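Local coordinates for YchF GTP-binding protein (Schizosaccharomyces pombe, PDB 1NI3) that hydrolyses ATP, and GTP less efficiently, and negatively regulates the G2/M transition of the cell cycle, at residues 13-19 with 322-327; 59-65 with 85-91; 262-266 with 293-297; 308-313 with 381-387; 326-332 with 374-379. One frame throughout, in Å; residues are numbered along the deposited sequence.

Interaction 1 (13-19 with 322-327)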
# COMPACT_ATOMS: atom_id res chain seq x y z
N GLN A 13 12.98 -8.19 -3.47
CA GLN A 13 11.82 -7.42 -3.93
C GLN A 13 10.68 -8.32 -4.34
O GLN A 13 10.87 -9.31 -5.05
CB GLN A 13 12.22 -6.49 -5.08
CG GLN A 13 12.78 -5.19 -4.57
CD GLN A 13 11.87 -4.57 -3.53
OE1 GLN A 13 10.77 -4.13 -3.85
NE2 GLN A 13 12.31 -4.58 -2.28
N TRP A 14 9.49 -7.94 -3.91
CA TRP A 14 8.30 -8.73 -4.15
C TRP A 14 7.15 -7.88 -4.69
O TRP A 14 6.94 -6.76 -4.25
CB TRP A 14 7.93 -9.37 -2.81
CG TRP A 14 6.68 -10.11 -2.78
CD1 TRP A 14 5.43 -9.60 -2.74
CD2 TRP A 14 6.54 -11.54 -2.77
NE1 TRP A 14 4.50 -10.62 -2.73
CE2 TRP A 14 5.16 -11.82 -2.77
CE3 TRP A 14 7.45 -12.60 -2.81
CZ2 TRP A 14 4.66 -13.12 -2.77
CZ3 TRP A 14 6.95 -13.90 -2.81
CH2 TRP A 14 5.57 -14.15 -2.81
N GLY A 15 6.40 -8.41 -5.65
CA GLY A 15 5.30 -7.65 -6.20
C GLY A 15 5.53 -7.11 -7.60
O GLY A 15 6.50 -7.45 -8.27
N ARG A 16 4.61 -6.27 -8.04
CA ARG A 16 4.66 -5.69 -9.37
C ARG A 16 5.78 -4.64 -9.52
O ARG A 16 6.07 -3.88 -8.58
CB ARG A 16 3.28 -5.10 -9.68
CG ARG A 16 3.12 -4.37 -10.98
CD ARG A 16 1.81 -4.78 -11.69
NE ARG A 16 0.62 -4.72 -10.83
CZ ARG A 16 -0.55 -5.25 -11.18
NH1 ARG A 16 -0.69 -5.88 -12.34
NH2 ARG A 16 -1.60 -5.17 -10.36
N PRO A 17 6.46 -4.62 -10.67
CA PRO A 17 7.55 -3.68 -10.99
C PRO A 17 7.08 -2.25 -11.12
O PRO A 17 5.95 -2.00 -11.57
CB PRO A 17 8.08 -4.20 -12.32
CG PRO A 17 7.82 -5.65 -12.24
CD PRO A 17 6.42 -5.70 -11.67
N GLY A 18 7.93 -1.30 -10.73
CA GLY A 18 7.58 0.10 -10.87
C GLY A 18 7.44 0.97 -9.64
O GLY A 18 7.78 0.57 -8.53
N ASN A 19 6.92 2.19 -9.86
CA ASN A 19 6.72 3.14 -8.78
C ASN A 19 5.25 3.43 -8.57
O ASN A 19 4.82 3.53 -7.42
CB ASN A 19 7.44 4.46 -9.08
CG ASN A 19 8.91 4.26 -9.41
OD1 ASN A 19 9.69 3.76 -8.59
ND2 ASN A 19 9.30 4.66 -10.61
N THR A 322 7.96 9.95 -5.55
CA THR A 322 7.95 8.57 -5.10
C THR A 322 8.84 7.65 -5.92
O THR A 322 8.81 7.68 -7.15
CB THR A 322 6.53 7.99 -5.12
OG1 THR A 322 5.72 8.65 -4.14
CG2 THR A 322 6.56 6.50 -4.82
N ILE A 323 9.64 6.84 -5.25
CA ILE A 323 10.50 5.89 -5.95
C ILE A 323 10.56 4.56 -5.19
O ILE A 323 10.15 4.49 -4.03
CB ILE A 323 11.94 6.46 -6.15
CG1 ILE A 323 12.56 6.80 -4.80
CG2 ILE A 323 11.91 7.67 -7.06
CD1 ILE A 323 14.06 6.62 -4.78
N ARG A 324 11.08 3.52 -5.82
CA ARG A 324 11.16 2.23 -5.15
C ARG A 324 12.37 2.11 -4.24
O ARG A 324 13.46 2.57 -4.58
CB ARG A 324 11.15 1.08 -6.16
CG ARG A 324 9.77 0.73 -6.66
CD ARG A 324 8.94 0.09 -5.56
NE ARG A 324 9.15 -1.36 -5.49
CZ ARG A 324 8.59 -2.22 -6.34
NH1 ARG A 324 7.80 -1.79 -7.33
NH2 ARG A 324 8.83 -3.53 -6.21
N LYS A 325 12.15 1.48 -3.09
CA LYS A 325 13.17 1.29 -2.07
C LYS A 325 14.60 1.11 -2.56
O LYS A 325 15.54 1.50 -1.87
CB LYS A 325 12.80 0.10 -1.18
CG LYS A 325 12.54 0.46 0.28
CD LYS A 325 13.66 -0.01 1.22
CE LYS A 325 14.97 0.76 1.04
NZ LYS A 325 16.12 0.20 1.84
N GLY A 326 14.79 0.53 -3.74
CA GLY A 326 16.16 0.35 -4.18
C GLY A 326 16.50 1.02 -5.49
O GLY A 326 17.43 0.62 -6.18
N THR A 327 15.76 2.07 -5.83
CA THR A 327 15.98 2.75 -7.09
C THR A 327 17.29 3.51 -7.13
O THR A 327 17.74 4.07 -6.13
CB THR A 327 14.83 3.71 -7.38
OG1 THR A 327 13.59 2.99 -7.30
CG2 THR A 327 14.97 4.29 -8.77
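Asn-19 and Ile-323 bring the two backbones nearest each other, 5.5 Å from CA to CA, where the irregular 13-19 segment passes the end of strand 317-324 and curls round the side chain of Arg-324. That side chain carries the contact. Bends at chi2 (-70°) and chi3 turn its guanidinium group into the curve. Arg-324 NH2 donates to Gln-13 OE1 at 3.1 Å. The bond is nearly straight, at 168°, and lies in the guanidinium plane and in the carbonyl plane of the amide. The two side chains run past each other in opposite directions. The planes of their flat groups are 60° apart. Arg-324 NH1 gives a bond of 3.0 Å to Arg-16 O, somewhat tilted from the guanidinium plane. Gly-18 O also lies near Arg-324 NH1, but that oxygen is doubtfully placed. The contact joins the loop that leads into strand 22-27 of the G domain to the TGS region. Strand 317-324 stops here in a type I turn from Arg-324 to Thr-327. Arg-324 O accepts from Thr-327 N and, at 2.8 Å, from Thr-327 OG1. Beside the turn, Asn-19 lays OD1 alongside the strand, 3.5 Å from Ile-323 CA and 3.6 Å from Arg-324 CG. Arg-16 forms a salt bridge with Asp-117 through its side chain. The indole NE1 of Trp-14 bonds to Ala-224 O.

Interaction 2 (59-65 with 85-91)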
# COMPACT_ATOMS: atom_id res chain seq x y z
N GLU A 59 -13.86 6.67 -8.12
CA GLU A 59 -13.50 5.57 -7.23
C GLU A 59 -12.02 5.58 -6.86
O GLU A 59 -11.54 4.67 -6.17
CB GLU A 59 -13.84 4.22 -7.87
CG GLU A 59 -15.31 4.02 -8.16
CD GLU A 59 -15.83 5.01 -9.15
OE1 GLU A 59 -15.25 5.11 -10.26
OE2 GLU A 59 -16.82 5.70 -8.83
N GLU A 60 -11.31 6.60 -7.32
CA GLU A 60 -9.90 6.73 -7.03
C GLU A 60 -9.64 7.94 -6.15
O GLU A 60 -10.17 9.02 -6.40
CB GLU A 60 -9.08 6.88 -8.31
CG GLU A 60 -7.59 7.06 -8.06
CD GLU A 60 -6.75 6.99 -9.32
OE1 GLU A 60 -7.04 7.76 -10.26
OE2 GLU A 60 -5.81 6.17 -9.38
N ALA A 61 -8.81 7.75 -5.14
CA ALA A 61 -8.44 8.82 -4.24
C ALA A 61 -6.92 8.93 -4.20
O ALA A 61 -6.22 7.92 -4.07
CB ALA A 61 -9.00 8.56 -2.84
N LYS A 62 -6.41 10.15 -4.36
CA LYS A 62 -4.97 10.43 -4.31
C LYS A 62 -4.72 11.02 -2.92
O LYS A 62 -4.86 12.23 -2.73
CB LYS A 62 -4.57 11.50 -5.35
CG LYS A 62 -4.81 11.17 -6.82
CD LYS A 62 -3.91 10.04 -7.28
CE LYS A 62 -4.24 9.56 -8.69
NZ LYS A 62 -3.58 8.25 -8.95
N VAL A 63 -4.38 10.19 -1.94
CA VAL A 63 -4.16 10.71 -0.59
C VAL A 63 -2.72 11.18 -0.40
O VAL A 63 -1.77 10.48 -0.76
CB VAL A 63 -4.47 9.63 0.47
CG1 VAL A 63 -4.58 10.26 1.86
CG2 VAL A 63 -5.74 8.94 0.09
N ALA A 64 -2.55 12.36 0.17
CA ALA A 64 -1.21 12.90 0.38
C ALA A 64 -0.49 12.12 1.46
O ALA A 64 -1.03 11.92 2.54
CB ALA A 64 -1.29 14.37 0.75
N VAL A 65 0.73 11.69 1.15
CA VAL A 65 1.53 10.93 2.11
C VAL A 65 2.14 11.90 3.12
O VAL A 65 2.86 12.83 2.75
CB VAL A 65 2.69 10.20 1.45
CG1 VAL A 65 3.30 9.23 2.44
CG2 VAL A 65 2.23 9.50 0.19
N ALA A 85 3.85 13.76 -1.60
CA ALA A 85 3.85 12.49 -2.30
C ALA A 85 2.40 12.03 -2.27
O ALA A 85 1.57 12.66 -1.61
CB ALA A 85 4.73 11.49 -1.55
N PHE A 86 2.08 10.96 -2.98
CA PHE A 86 0.70 10.49 -2.98
C PHE A 86 0.55 8.99 -2.99
O PHE A 86 1.25 8.29 -3.73
CB PHE A 86 -0.07 11.09 -4.15
CG PHE A 86 -0.32 12.55 -4.00
CD1 PHE A 86 0.50 13.49 -4.60
CD2 PHE A 86 -1.38 13.01 -3.22
CE1 PHE A 86 0.28 14.87 -4.43
CE2 PHE A 86 -1.61 14.38 -3.04
CZ PHE A 86 -0.77 15.31 -3.65
N LEU A 87 -0.36 8.49 -2.15
CA LEU A 87 -0.69 7.06 -2.10
C LEU A 87 -2.05 6.92 -2.78
O LEU A 87 -3.03 7.58 -2.39
CB LEU A 87 -0.83 6.52 -0.66
CG LEU A 87 -1.42 5.09 -0.62
CD1 LEU A 87 -0.42 4.12 -1.23
CD2 LEU A 87 -1.75 4.68 0.80
N THR A 88 -2.11 6.09 -3.80
CA THR A 88 -3.35 5.86 -4.53
C THR A 88 -4.21 4.85 -3.75
O THR A 88 -3.72 3.80 -3.30
CB THR A 88 -3.05 5.35 -5.95
OG1 THR A 88 -2.25 6.33 -6.62
CG2 THR A 88 -4.34 5.13 -6.73
N VAL A 89 -5.48 5.16 -3.57
CA VAL A 89 -6.38 4.27 -2.85
C VAL A 89 -7.66 4.07 -3.65
O VAL A 89 -8.38 5.02 -3.94
CB VAL A 89 -6.71 4.86 -1.45
CG1 VAL A 89 -7.55 3.88 -0.64
CG2 VAL A 89 -5.43 5.20 -0.72
N PHE A 90 -7.93 2.81 -4.02
CA PHE A 90 -9.11 2.49 -4.80
C PHE A 90 -10.29 1.93 -4.04
O PHE A 90 -10.14 1.08 -3.14
CB PHE A 90 -8.77 1.54 -5.94
CG PHE A 90 -8.34 2.25 -7.20
CD1 PHE A 90 -7.04 2.14 -7.66
CD2 PHE A 90 -9.23 3.05 -7.90
CE1 PHE A 90 -6.63 2.83 -8.80
CE2 PHE A 90 -8.83 3.75 -9.04
CZ PHE A 90 -7.53 3.64 -9.49
N ASP A 91 -11.46 2.43 -4.41
CA ASP A 91 -12.72 2.01 -3.83
C ASP A 91 -13.27 0.83 -4.64
O ASP A 91 -14.20 0.98 -5.43
CB ASP A 91 -13.71 3.18 -3.83
CG ASP A 91 -15.08 2.77 -3.37
OD1 ASP A 91 -15.16 1.94 -2.44
OD2 ASP A 91 -16.07 3.29 -3.93
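Ala-61 and Val-89 form a hydrogen-bonded antiparallel pair, with Ala-61 N to Val-89 O at 3.0 Å and Val-89 N to Ala-61 O at 2.9 Å. Val-63 and Leu-87 repeat the pattern. At the Ala-61 end the ladder runs on to Asp-91 N, which donates to Glu-59 O at 2.8 Å. Glu-60 with Phe-90, Lys-62 with Thr-88 and Ala-64 with Phe-86 are the non-hydrogen-bonded pairs. These strands belong to the central sheet of the P-loop GTPase fold, where 81-90 also pairs in parallel with 22-27. Asp-91 begins the DxxG sequence of the family, and its side chain lies about 5 Å from that of Ser-34, a magnesium ligand by similarity. Polar side chains gather beside Thr-88. Lys-62 lies alongside it, pointing the same way. Lys-62 NZ makes a weak bond to Thr-88 OG1 at 3.3 Å and a salt bridge to Glu-60 OE2. Glu-60 is extended (chi1 178°) and runs past the Phe-90 ring, CB toward CE2 and OE2 toward CZ, with the carboxylate 24° from the ring plane. An alanine in place of Phe-90 removes the ring beside Glu-60 CB and CG, and the carboxylate would probably be freer to turn from Lys-62. There are apolar contacts on both faces. Phe-86 CE2 meets Ala-64 CB at 3.8 Å. On the face of Ala-61 and Val-63, Val-63 CG2 touches Val-89 CG2, also at 3.8 Å, and helix 33-42 packs there.

Interaction 3 (262-266 with 293-297)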
# COMPACT_ATOMS: atom_id res chain seq x y z
N LEU A 262 -2.15 -4.35 11.99
CA LEU A 262 -3.51 -4.26 12.48
C LEU A 262 -3.73 -2.87 13.07
O LEU A 262 -3.19 -2.53 14.12
CB LEU A 262 -3.71 -5.35 13.52
CG LEU A 262 -5.13 -5.72 13.94
CD1 LEU A 262 -5.09 -6.91 14.88
CD2 LEU A 262 -5.77 -4.53 14.62
N ILE A 263 -4.53 -2.06 12.37
CA ILE A 263 -4.82 -0.69 12.79
C ILE A 263 -6.25 -0.47 13.30
O ILE A 263 -7.17 -0.30 12.49
CB ILE A 263 -4.59 0.29 11.60
CG1 ILE A 263 -3.14 0.21 11.13
CG2 ILE A 263 -4.97 1.69 12.01
CD1 ILE A 263 -2.78 1.22 10.03
N PRO A 264 -6.46 -0.44 14.63
CA PRO A 264 -7.81 -0.23 15.15
C PRO A 264 -8.19 1.21 14.85
O PRO A 264 -7.43 2.13 15.15
CB PRO A 264 -7.63 -0.48 16.64
CG PRO A 264 -6.27 0.07 16.88
CD PRO A 264 -5.48 -0.53 15.73
N MSE A 265 -9.36 1.39 14.26
CA MSE A 265 -9.82 2.72 13.87
C MSE A 265 -11.32 2.89 14.08
O MSE A 265 -11.99 2.02 14.62
CB MSE A 265 -9.56 2.89 12.40
CG MSE A 265 -10.47 2.02 11.56
SE MSE A 265 -10.49 2.71 9.76
CE MSE A 265 -11.23 4.46 10.21
N SER A 266 -11.84 4.00 13.58
CA SER A 266 -13.26 4.30 13.67
C SER A 266 -13.67 5.24 12.53
O SER A 266 -13.58 6.46 12.64
CB SER A 266 -13.58 4.95 15.02
OG SER A 266 -14.88 5.54 14.99
N MSE A 293 -6.20 8.30 12.75
CA MSE A 293 -5.39 7.22 12.25
C MSE A 293 -5.03 7.32 10.77
O MSE A 293 -4.17 6.58 10.29
CB MSE A 293 -6.09 5.89 12.49
CG MSE A 293 -6.44 5.70 13.91
SE MSE A 293 -4.78 5.75 14.89
CE MSE A 293 -4.57 3.84 15.11
N LEU A 294 -5.67 8.22 10.03
CA LEU A 294 -5.36 8.35 8.61
C LEU A 294 -3.87 8.34 8.38
O LEU A 294 -3.34 7.41 7.79
CB LEU A 294 -5.95 9.64 8.03
CG LEU A 294 -7.46 9.53 7.84
CD1 LEU A 294 -8.00 10.76 7.14
CD2 LEU A 294 -7.74 8.27 7.03
N PRO A 295 -3.16 9.37 8.89
CA PRO A 295 -1.71 9.42 8.69
C PRO A 295 -1.12 8.03 8.85
O PRO A 295 -0.52 7.52 7.92
CB PRO A 295 -1.26 10.41 9.75
CG PRO A 295 -2.30 10.23 10.83
CD PRO A 295 -3.56 10.19 10.04
N LYS A 296 -1.30 7.42 10.01
CA LYS A 296 -0.77 6.08 10.22
C LYS A 296 -1.20 5.13 9.10
O LYS A 296 -0.36 4.45 8.52
CB LYS A 296 -1.26 5.50 11.54
CG LYS A 296 -0.94 4.04 11.74
CD LYS A 296 0.56 3.83 11.92
CE LYS A 296 0.90 2.42 12.43
NZ LYS A 296 0.47 2.14 13.84
N ILE A 297 -2.50 5.07 8.80
CA ILE A 297 -2.94 4.18 7.74
C ILE A 297 -2.16 4.44 6.45
O ILE A 297 -1.46 3.55 5.96
CB ILE A 297 -4.45 4.35 7.47
CG1 ILE A 297 -5.26 3.78 8.65
CG2 ILE A 297 -4.84 3.63 6.18
CD1 ILE A 297 -6.72 4.04 8.58
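Ile-263 is the main bump, and the hollow that receives it lies between Met-293, Lys-296 and Ile-297 of the helix. Its two branches go to different places. Ile-263 CD1 settles against the helix, 3.7 Å from Ile-297 CA and 3.8 Å from Lys-296 CG. Ile-263 CG2 fits between Met-293 CE, at 3.8 Å, and Ile-297 CG1. The contact packs helix 294-304 on strand 262-265 of the central sheet of the G domain, next to strand 227-232. Met-293, a selenomethionine, is bent at chi2 (-60°) and again at chi3, which hooks its CE back over the strand, near Pro-264 O and past Ile-263. An alanine at Ile-263 would probably open a gap under the helix and leave Met-293 CE and Ile-297 CG1 without their common partner. Selenomethionine Met-265 crosses Ile-297 at about a right angle, its SE 4.2 Å from Ile-297 CD1. Pro-264, whose CB points away from the helix, touches Met-233, a predicted ATP-binding residue.

Interaction 4 (308-313 with 381-387)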
# COMPACT_ATOMS: atom_id res chain seq x y z
N ILE A 308 9.59 4.79 -1.18
CA ILE A 308 10.35 5.80 -0.45
C ILE A 308 10.30 7.02 -1.36
O ILE A 308 9.69 6.98 -2.44
CB ILE A 308 11.83 5.41 -0.30
CG1 ILE A 308 12.46 5.22 -1.68
CG2 ILE A 308 11.96 4.14 0.50
CD1 ILE A 308 13.98 5.18 -1.66
N ASN A 309 10.95 8.11 -0.96
CA ASN A 309 10.92 9.30 -1.79
C ASN A 309 12.15 10.17 -1.59
O ASN A 309 12.92 10.00 -0.64
CB ASN A 309 9.70 10.13 -1.44
CG ASN A 309 9.79 10.69 -0.03
OD1 ASN A 309 10.24 10.01 0.89
ND2 ASN A 309 9.36 11.94 0.14
N TYR A 310 12.32 11.10 -2.51
CA TYR A 310 13.40 12.06 -2.43
C TYR A 310 12.71 13.36 -2.84
O TYR A 310 11.61 13.31 -3.40
CB TYR A 310 14.54 11.70 -3.38
CG TYR A 310 14.28 11.90 -4.85
CD1 TYR A 310 13.86 10.84 -5.66
CD2 TYR A 310 14.49 13.14 -5.44
CE1 TYR A 310 13.67 11.03 -7.03
CE2 TYR A 310 14.30 13.33 -6.80
CZ TYR A 310 13.89 12.27 -7.58
OH TYR A 310 13.73 12.46 -8.93
N PHE A 311 13.30 14.51 -2.55
CA PHE A 311 12.65 15.77 -2.91
C PHE A 311 13.44 16.59 -3.90
O PHE A 311 14.57 16.27 -4.23
CB PHE A 311 12.43 16.65 -1.68
CG PHE A 311 11.95 15.91 -0.48
CD1 PHE A 311 12.85 15.34 0.40
CD2 PHE A 311 10.59 15.78 -0.23
CE1 PHE A 311 12.40 14.64 1.51
CE2 PHE A 311 10.13 15.08 0.87
CZ PHE A 311 11.04 14.51 1.75
N THR A 312 12.81 17.65 -4.39
CA THR A 312 13.46 18.59 -5.29
C THR A 312 12.98 19.93 -4.76
O THR A 312 11.87 20.37 -5.05
CB THR A 312 13.06 18.40 -6.78
OG1 THR A 312 11.66 18.61 -6.95
CG2 THR A 312 13.44 17.02 -7.26
N CYS A 313 13.82 20.56 -3.95
CA CYS A 313 13.49 21.84 -3.34
C CYS A 313 13.98 23.05 -4.13
O CYS A 313 14.96 22.98 -4.88
CB CYS A 313 14.08 21.88 -1.94
SG CYS A 313 13.72 20.38 -1.04
N SER A 381 16.16 7.56 1.16
CA SER A 381 14.92 8.18 1.60
C SER A 381 15.17 9.55 2.16
O SER A 381 15.95 9.72 3.09
CB SER A 381 14.26 7.30 2.65
OG SER A 381 12.96 7.78 2.96
N GLY A 382 14.52 10.55 1.57
CA GLY A 382 14.68 11.91 2.05
C GLY A 382 15.65 12.73 1.23
O GLY A 382 15.66 13.95 1.30
N ASP A 383 16.48 12.05 0.45
CA ASP A 383 17.47 12.75 -0.36
C ASP A 383 16.90 13.96 -1.11
O ASP A 383 15.80 13.91 -1.67
CB ASP A 383 18.12 11.77 -1.35
CG ASP A 383 19.34 11.06 -0.78
OD1 ASP A 383 19.64 11.28 0.42
OD2 ASP A 383 19.99 10.30 -1.53
N ILE A 384 17.65 15.06 -1.10
CA ILE A 384 17.26 16.27 -1.82
C ILE A 384 18.18 16.25 -3.02
O ILE A 384 19.39 16.44 -2.88
CB ILE A 384 17.53 17.56 -1.02
CG1 ILE A 384 16.57 17.68 0.16
CG2 ILE A 384 17.35 18.77 -1.93
CD1 ILE A 384 16.76 16.63 1.22
N ALA A 385 17.62 16.02 -4.20
CA ALA A 385 18.43 15.94 -5.40
C ALA A 385 18.19 17.05 -6.40
O ALA A 385 17.20 17.77 -6.33
CB ALA A 385 18.23 14.59 -6.07
N HIS A 386 19.13 17.18 -7.33
CA HIS A 386 19.06 18.18 -8.38
C HIS A 386 19.77 17.70 -9.65
O HIS A 386 20.97 17.44 -9.65
CB HIS A 386 19.69 19.50 -7.90
CG HIS A 386 20.17 20.37 -9.01
ND1 HIS A 386 21.44 20.28 -9.53
CD2 HIS A 386 19.53 21.30 -9.76
CE1 HIS A 386 21.57 21.11 -10.55
NE2 HIS A 386 20.42 21.74 -10.71
N TRP A 387 19.00 17.57 -10.73
CA TRP A 387 19.52 17.12 -12.01
C TRP A 387 19.72 18.32 -12.93
O TRP A 387 19.05 19.34 -12.76
CB TRP A 387 18.55 16.13 -12.68
CG TRP A 387 17.70 15.32 -11.74
CD1 TRP A 387 16.36 15.42 -11.55
CD2 TRP A 387 18.16 14.31 -10.82
NE1 TRP A 387 15.95 14.54 -10.58
CE2 TRP A 387 17.03 13.85 -10.12
CE3 TRP A 387 19.42 13.76 -10.53
CZ2 TRP A 387 17.12 12.85 -9.14
CZ3 TRP A 387 19.50 12.76 -9.55
CH2 TRP A 387 18.35 12.32 -8.87
O HOH W 1 16.54 20.53 -5.44
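Tyr-310 and Trp-387 make the close-packed part of this contact. Their rings form an offset edge-to-face pair, with the edge of the indole toward the face of the phenol. The centroids are 5.7 Å apart and the planes stand at 81°. Tyr-310 CG sits between the backbone N and the carbonyl carbon (chi1 72°), and this puts the ring over the 381-387 segment, where CD2 meets Ala-385 CB at 4.1 Å. Ala-385 CB also lies over one face of the indole. Trp-387 NE1 makes a weak bond to Tyr-310 OH, whose stronger partner is Ala-332 O. The backbones are joined more firmly. Gly-382 N donates to Asn-309 O at 2.8 Å. Phe-311 N reaches Asp-383 O at 2.7 Å. Ala-385 N bonds to Phe-311 O at 3.1 Å. Phe-311 turns the edge of its ring to Gly-382 O. Strand 307-312 pairs with 317-324 on its other flank, consistent with the beta-grasp fold of TGS domains. The Cys-313 and Ser-381 ends are looser. Cys-313 SG is 4.1 Å from Ile-384 CG2, and water 1 bridges the two backbones by donating to Cys-313 O and Ala-385 O. Ser-381 OG approaches Ile-308 only loosely and bonds to Arg-69. Direct N-H to carbonyl bonds thus join the buried middle, whereas at the partly exposed Cys-313 a water supplies protons to two carbonyls that cannot bond each other.

Interaction 5 (326-332 with 374-379); sequences GTKAPQA and GKEYVM
Lys-328 and Val-378 form a single backbone bridge, 4.0 Å from CA to CA, although neither lies in a regular strand. The bridge ties the start of helix 329-336 to the loop after strand 372-374, both within the TGS domain, which probably has a beta-grasp fold. Ala-329 N donates to Tyr-377 O at 2.6 Å, and Met-379 N to Thr-327 O at 2.9 Å. Glu-376 is the centre of an inverse gamma turn. Glu-376 OE1 forms a salt bridge with Lys-328 NZ, 3.3 Å apart, whose hydrogen bond is weak. The lysine chain crosses Val-378 on the way, laying CG against CG1. Pro-330 sets its ring on the backbone of Lys-375, CG near CA. Ala-329 CB meets the edge of the Tyr-377 ring, whose hydroxyl bonds to Glu-380 and Asp-383. Selenomethionine Met-379 is bent at chi2 (-66°) and chi3 and folds round Ala-332, its CG 3.5 Å and its CE 3.8 Å from Ala-332 CB.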
# COMPACT_ATOMS: atom_id res chain seq x y z
N GLY A 326 14.79 0.53 -3.74
CA GLY A 326 16.16 0.35 -4.18
C GLY A 326 16.50 1.02 -5.49
O GLY A 326 17.43 0.62 -6.18
N THR A 327 15.76 2.07 -5.83
CA THR A 327 15.98 2.75 -7.09
C THR A 327 17.29 3.51 -7.13
O THR A 327 17.74 4.07 -6.13
CB THR A 327 14.83 3.71 -7.38
OG1 THR A 327 13.59 2.99 -7.30
CG2 THR A 327 14.97 4.29 -8.77
N LYS A 328 17.89 3.54 -8.30
CA LYS A 328 19.15 4.23 -8.48
C LYS A 328 18.99 5.58 -9.18
O LYS A 328 18.16 5.74 -10.08
CB LYS A 328 20.15 3.33 -9.21
CG LYS A 328 20.86 2.33 -8.30
CD LYS A 328 21.84 1.41 -9.04
CE LYS A 328 21.11 0.38 -9.91
NZ LYS A 328 22.04 -0.50 -10.67
N ALA A 329 19.80 6.53 -8.74
CA ALA A 329 19.81 7.90 -9.24
C ALA A 329 19.29 8.12 -10.66
O ALA A 329 18.33 8.86 -10.86
CB ALA A 329 21.22 8.47 -9.10
N PRO A 330 19.90 7.48 -11.67
CA PRO A 330 19.39 7.70 -13.03
C PRO A 330 17.88 7.50 -13.12
O PRO A 330 17.15 8.41 -13.52
CB PRO A 330 20.17 6.68 -13.86
CG PRO A 330 21.48 6.58 -13.13
CD PRO A 330 21.03 6.52 -11.68
N GLN A 331 17.41 6.32 -12.74
CA GLN A 331 15.98 6.02 -12.78
C GLN A 331 15.20 7.05 -11.99
O GLN A 331 14.20 7.59 -12.47
CB GLN A 331 15.71 4.62 -12.22
CG GLN A 331 16.37 3.50 -12.99
CD GLN A 331 17.88 3.47 -12.79
OE1 GLN A 331 18.63 3.18 -13.72
NE2 GLN A 331 18.32 3.75 -11.57
N ALA A 332 15.65 7.32 -10.77
CA ALA A 332 15.01 8.30 -9.90
C ALA A 332 14.78 9.61 -10.65
O ALA A 332 13.71 10.19 -10.60
CB ALA A 332 15.86 8.56 -8.68
N GLY A 374 26.77 9.34 -9.10
CA GLY A 374 26.71 8.89 -10.48
C GLY A 374 25.65 7.84 -10.76
O GLY A 374 24.67 7.72 -10.01
N LYS A 375 25.83 7.08 -11.82
CA LYS A 375 24.86 6.06 -12.19
C LYS A 375 24.68 4.95 -11.16
O LYS A 375 23.58 4.44 -10.99
CB LYS A 375 25.22 5.47 -13.55
CG LYS A 375 25.07 6.47 -14.69
CD LYS A 375 25.52 5.91 -16.04
CE LYS A 375 27.04 5.90 -16.17
NZ LYS A 375 27.49 5.45 -17.52
N GLU A 376 25.75 4.57 -10.47
CA GLU A 376 25.63 3.49 -9.50
C GLU A 376 25.33 3.98 -8.10
O GLU A 376 26.03 3.64 -7.15
CB GLU A 376 26.90 2.64 -9.47
CG GLU A 376 27.18 1.92 -10.78
CD GLU A 376 25.94 1.27 -11.36
OE1 GLU A 376 25.14 0.69 -10.59
OE2 GLU A 376 25.77 1.32 -12.60
N TYR A 377 24.27 4.77 -7.96
CA TYR A 377 23.88 5.28 -6.65
C TYR A 377 22.42 5.01 -6.35
O TYR A 377 21.53 5.46 -7.08
CB TYR A 377 24.12 6.79 -6.55
CG TYR A 377 23.60 7.37 -5.25
CD1 TYR A 377 24.25 7.11 -4.04
CD2 TYR A 377 22.44 8.16 -5.21
CE1 TYR A 377 23.77 7.60 -2.83
CE2 TYR A 377 21.94 8.65 -3.99
CZ TYR A 377 22.61 8.36 -2.81
OH TYR A 377 22.13 8.82 -1.60
N VAL A 378 22.17 4.28 -5.27
CA VAL A 378 20.81 3.99 -4.86
C VAL A 378 20.38 5.15 -3.98
O VAL A 378 21.02 5.45 -2.97
CB VAL A 378 20.70 2.67 -4.07
CG1 VAL A 378 20.83 1.49 -5.02
CG2 VAL A 378 21.78 2.61 -3.00
N MSE A 379 19.30 5.81 -4.39
CA MSE A 379 18.77 6.96 -3.66
C MSE A 379 18.52 6.61 -2.20
O MSE A 379 18.31 5.45 -1.84
CB MSE A 379 17.46 7.43 -4.30
CG MSE A 379 17.56 7.78 -5.77
SE MSE A 379 18.70 9.33 -6.07
CE MSE A 379 17.38 10.74 -5.95
O HOH W 2 16.47 4.05 -3.48

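Overall arrangement
Interactions 1, 2, 3 and 4 all reach the large mixed sheet. Interaction 2 is one of its strand pairs, and interaction 3 lays a helix on it through apolar side chains, with no hydrogen bond across. Interaction 4 is the most buried, mixing backbone bonds with aromatic packing. Interaction 1 is a surface contact, resting on one arginine. It meets interaction 2 where Thr-322 touches Ala-85. Interactions 4 and 5 are one unit of the TGS region: Met-379 CE packs against Tyr-310 CG and on Trp-387. Interaction 5 shares Gly-326 and Thr-327 with interaction 1, and its charged pair lies toward solvent. Interactions 3 and 5 lie farthest apart, about 33 Å between centres.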